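Homoserine dehydrogenase (Staphylococcus aureus M1064, PDB 4PG7) catalyses the NAD(P)-dependent interconversion of aspartate semialdehyde and homoserine, a hydride-transfer step of the aspartic acid pathway. Local coordinates at residues Leu127-Leu132 and Asn235-Leu240. Residues are numbered along the deposited sequence; the frame is centred on the assembly and turned at random. Where two conformers were deposited one is given.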
ATOM      1  N   LEU A 127      14.220 -17.835  -6.083  1.00 41.46           N
ATOM      2  CA  LEU A 127      13.960 -17.477  -7.488  1.00 42.69           C
ATOM      3  C   LEU A 127      14.221 -15.989  -7.730  1.00 41.48           C
ATOM      4  O   LEU A 127      13.809 -15.136  -6.946  1.00 39.34           O
ATOM      5  CB  LEU A 127      12.509 -17.759  -7.883  1.00 44.06           C
ATOM      6  CG  LEU A 127      12.044 -19.130  -8.407  1.00 46.79           C
ATOM      7  CD1 LEU A 127      13.118 -20.216  -8.474  1.00 46.45           C
ATOM      8  CD2 LEU A 127      10.729 -19.533  -7.786  1.00 45.52           C
ATOM      9  N   LEU A 128      14.881 -15.698  -8.841  1.00 40.65           N
ATOM     10  CA  LEU A 128      15.178 -14.338  -9.247  1.00 40.85           C
ATOM     11  C   LEU A 128      14.452 -14.092 -10.564  1.00 41.29           C
ATOM     12  O   LEU A 128      13.703 -14.967 -11.042  1.00 39.65           O
ATOM     13  CB  LEU A 128      16.693 -14.141  -9.352  1.00 42.11           C
ATOM     14  CG  LEU A 128      17.395 -14.183  -7.988  1.00 43.78           C
ATOM     15  CD1 LEU A 128      18.905 -14.343  -8.116  1.00 46.23           C
ATOM     16  CD2 LEU A 128      17.078 -12.952  -7.165  1.00 44.08           C
ATOM     17  N   ALA A 129      14.656 -12.914 -11.149  1.00 38.41           N
ATOM     18  CA  ALA A 129      13.890 -12.499 -12.303  1.00 39.88           C
ATOM     19  C   ALA A 129      14.135 -13.415 -13.504  1.00 41.40           C
ATOM     20  O   ALA A 129      13.193 -13.754 -14.214  1.00 41.93           O
ATOM     21  CB  ALA A 129      14.206 -11.062 -12.675  1.00 39.93           C
ATOM     22  N   VAL A 130      15.393 -13.792 -13.718  1.00 40.99           N
ATOM     23  CA  VAL A 130      15.766 -14.695 -14.813  1.00 43.70           C
ATOM     24  C   VAL A 130      14.906 -15.961 -14.753  1.00 43.61           C
ATOM     25  O   VAL A 130      14.347 -16.409 -15.764  1.00 43.69           O
ATOM     26  CB  VAL A 130      17.269 -15.071 -14.756  1.00 45.66           C
ATOM     27  CG1 VAL A 130      17.600 -16.194 -15.741  1.00 49.01           C
ATOM     28  CG2 VAL A 130      18.135 -13.861 -15.090  1.00 48.40           C
ATOM     29  N   HIS A 131      14.761 -16.483 -13.543  1.00 41.33           N
ATOM     30  CA  HIS A 131      14.031 -17.710 -13.320  1.00 42.73           C
ATOM     31  C   HIS A 131      12.531 -17.539 -13.543  1.00 42.66           C
ATOM     32  O   HIS A 131      11.902 -18.373 -14.204  1.00 41.97           O
ATOM     33  CB  HIS A 131      14.361 -18.236 -11.915  1.00 42.43           C
ATOM     34  CG  HIS A 131      15.835 -18.390 -11.688  1.00 44.21           C
ATOM     35  ND1 HIS A 131      16.541 -17.635 -10.775  1.00 44.43           N
ATOM     36  CD2 HIS A 131      16.752 -19.146 -12.333  1.00 44.47           C
ATOM     37  CE1 HIS A 131      17.820 -17.954 -10.827  1.00 44.40           C
ATOM     38  NE2 HIS A 131      17.976 -18.865 -11.772  1.00 46.78           N
ATOM     39  N   LEU A 132      11.956 -16.480 -12.983  1.00 40.57           N
ATOM     40  CA  LEU A 132      10.521 -16.237 -13.108  1.00 42.20           C
ATOM     41  C   LEU A 132      10.119 -16.004 -14.559  1.00 44.26           C
ATOM     42  O   LEU A 132       9.035 -16.413 -14.980  1.00 45.62           O
ATOM     43  CB  LEU A 132      10.084 -15.040 -12.267  1.00 41.51           C
ATOM     44  CG  LEU A 132      10.238 -15.188 -10.751  1.00 42.49           C
ATOM     45  CD1 LEU A 132       9.947 -13.851 -10.069  1.00 41.84           C
ATOM     46  CD2 LEU A 132       9.346 -16.299 -10.198  1.00 43.23           C
ATOM     47  N   ASN A 235       8.920  -4.864 -15.886  1.00 50.16           N
ATOM     48  CA  ASN A 235       8.950  -5.984 -16.822  0.50 51.84           C
ATOM     49  C   ASN A 235      10.324  -6.168 -17.470  1.00 51.93           C
ATOM     50  O   ASN A 235      10.432  -6.544 -18.628  1.00 54.43           O
ATOM     51  CB  ASN A 235       7.861  -5.822 -17.881  0.50 52.43           C
ATOM     52  CG  ASN A 235       6.497  -5.537 -17.278  0.50 52.21           C
ATOM     53  OD1 ASN A 235       6.104  -6.151 -16.287  0.50 50.54           O
ATOM     54  ND2 ASN A 235       5.768  -4.602 -17.875  0.50 52.65           N
ATOM     55  N   GLN A 236      11.372  -5.902 -16.701  1.00 51.48           N
ATOM     56  CA  GLN A 236      12.740  -6.072 -17.162  1.00 51.94           C
ATOM     57  C   GLN A 236      13.429  -7.036 -16.235  1.00 47.90           C
ATOM     58  O   GLN A 236      13.249  -6.977 -15.030  1.00 47.18           O
ATOM     59  CB  GLN A 236      13.499  -4.750 -17.115  1.00 54.09           C
ATOM     60  CG  GLN A 236      12.990  -3.699 -18.085  1.00 58.29           C
ATOM     61  CD  GLN A 236      13.315  -4.019 -19.529  1.00 61.35           C
ATOM     62  OE1 GLN A 236      12.442  -3.982 -20.389  1.00 68.88           O
ATOM     63  NE2 GLN A 236      14.570  -4.336 -19.802  1.00 62.50           N
ATOM     64  N   VAL A 237      14.262  -7.885 -16.810  1.00 46.70           N
ATOM     65  CA  VAL A 237      15.040  -8.832 -16.060  1.00 44.34           C
ATOM     66  C   VAL A 237      16.415  -8.248 -15.825  1.00 43.72           C
ATOM     67  O   VAL A 237      17.117  -7.956 -16.774  1.00 45.54           O
ATOM     68  CB  VAL A 237      15.192 -10.148 -16.849  1.00 44.60           C
ATOM     69  CG1 VAL A 237      16.215 -11.057 -16.194  1.00 44.42           C
ATOM     70  CG2 VAL A 237      13.845 -10.847 -16.987  1.00 44.45           C
ATOM     71  N   ILE A 238      16.808  -8.096 -14.566  1.00 42.70           N
ATOM     72  CA  ILE A 238      18.199  -7.779 -14.243  1.00 42.33           C
ATOM     73  C   ILE A 238      18.783  -8.919 -13.443  1.00 41.87           C
ATOM     74  O   ILE A 238      18.050  -9.688 -12.850  1.00 42.42           O
ATOM     75  CB  ILE A 238      18.334  -6.450 -13.463  1.00 42.19           C
ATOM     76  CG1 ILE A 238      17.737  -6.546 -12.053  1.00 41.89           C
ATOM     77  CG2 ILE A 238      17.681  -5.325 -14.244  1.00 42.33           C
ATOM     78  CD1 ILE A 238      17.951  -5.295 -11.223  1.00 41.50           C
ATOM     79  N   LYS A 239      20.107  -9.008 -13.405  1.00 43.97           N
ATOM     80  CA  LYS A 239      20.783 -10.029 -12.613  1.00 43.84           C
ATOM     81  C   LYS A 239      21.090  -9.499 -11.218  1.00 43.60           C
ATOM     82  O   LYS A 239      21.266  -8.284 -11.030  1.00 39.88           O
ATOM     83  CB  LYS A 239      22.090 -10.421 -13.305  1.00 48.90           C
ATOM     84  CG  LYS A 239      21.921 -11.025 -14.702  1.00 50.51           C
ATOM     85  CD  LYS A 239      23.273 -11.185 -15.402  1.00 53.02           C
ATOM     86  N   LEU A 240      21.191 -10.402 -10.240  1.00 41.03           N
ATOM     87  CA  LEU A 240      21.557 -10.006  -8.899  1.00 41.82           C
ATOM     88  C   LEU A 240      22.846  -9.184  -8.896  1.00 42.67           C
ATOM     89  O   LEU A 240      22.956  -8.212  -8.155  1.00 42.17           O
ATOM     90  CB  LEU A 240      21.694 -11.215  -7.972  1.00 43.24           C
ATOM     91  CG  LEU A 240      22.058 -10.955  -6.498  1.00 42.17           C
ATOM     92  CD1 LEU A 240      21.073  -9.996  -5.836  1.00 42.09           C
ATOM     93  CD2 LEU A 240      22.110 -12.281  -5.732  1.00 41.96           C
TER
HETATM   94  O   HOH W   1      17.420 -12.263 -12.268  1.00 38.74           O
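The first turn of helix 129-141, in the nucleotide-binding Rossmann-type domain, meets the extended loop after helix 220-234 through Ala129 and Val130 on one side and Val237 on the other, joining the nucleotide-binding part of the chain to the homoserine dehydrogenase part that holds this helix and loop. CG1 of Val237 lies 3.6 Å from CG2 of Val130, and the two side chains meet at about a right angle. Val237 turns this methyl anti to its own nitrogen (chi1 169°), where it also comes within 4.1 Å of CB of Ala129. Further along the loop, CB of Leu240 lies 4.2 Å from CD1 of Leu128, a separate apolar contact.

No direct hydrogen bond joins the segments; a water bridges them, accepting from N of Val130 at 2.9 Å and donating to O of Ile238 at 2.7 Å. A first-turn amide has no helical carbonyl one turn earlier, and the water takes that role. N of the N-cap residue Leu128 donates to ND1 of His131 at N3 (3.2 Å), one half of a capping box; apolar Leu128 cannot return the other. The donor lies at the ring edge, 3° out of plane, as suits ND1 as acceptor.

Ala129 also packs on Val227 and Tyr231 of helix 220-234, and Leu240 on Ala223. CB of Val237 points toward the helix start, whereas that of Ile238 points away, its side chain resting on Val279 and Ala281 of strand 278-289; Gln236 also touches Val279. The loop thus lies between that strand and helix 129-141.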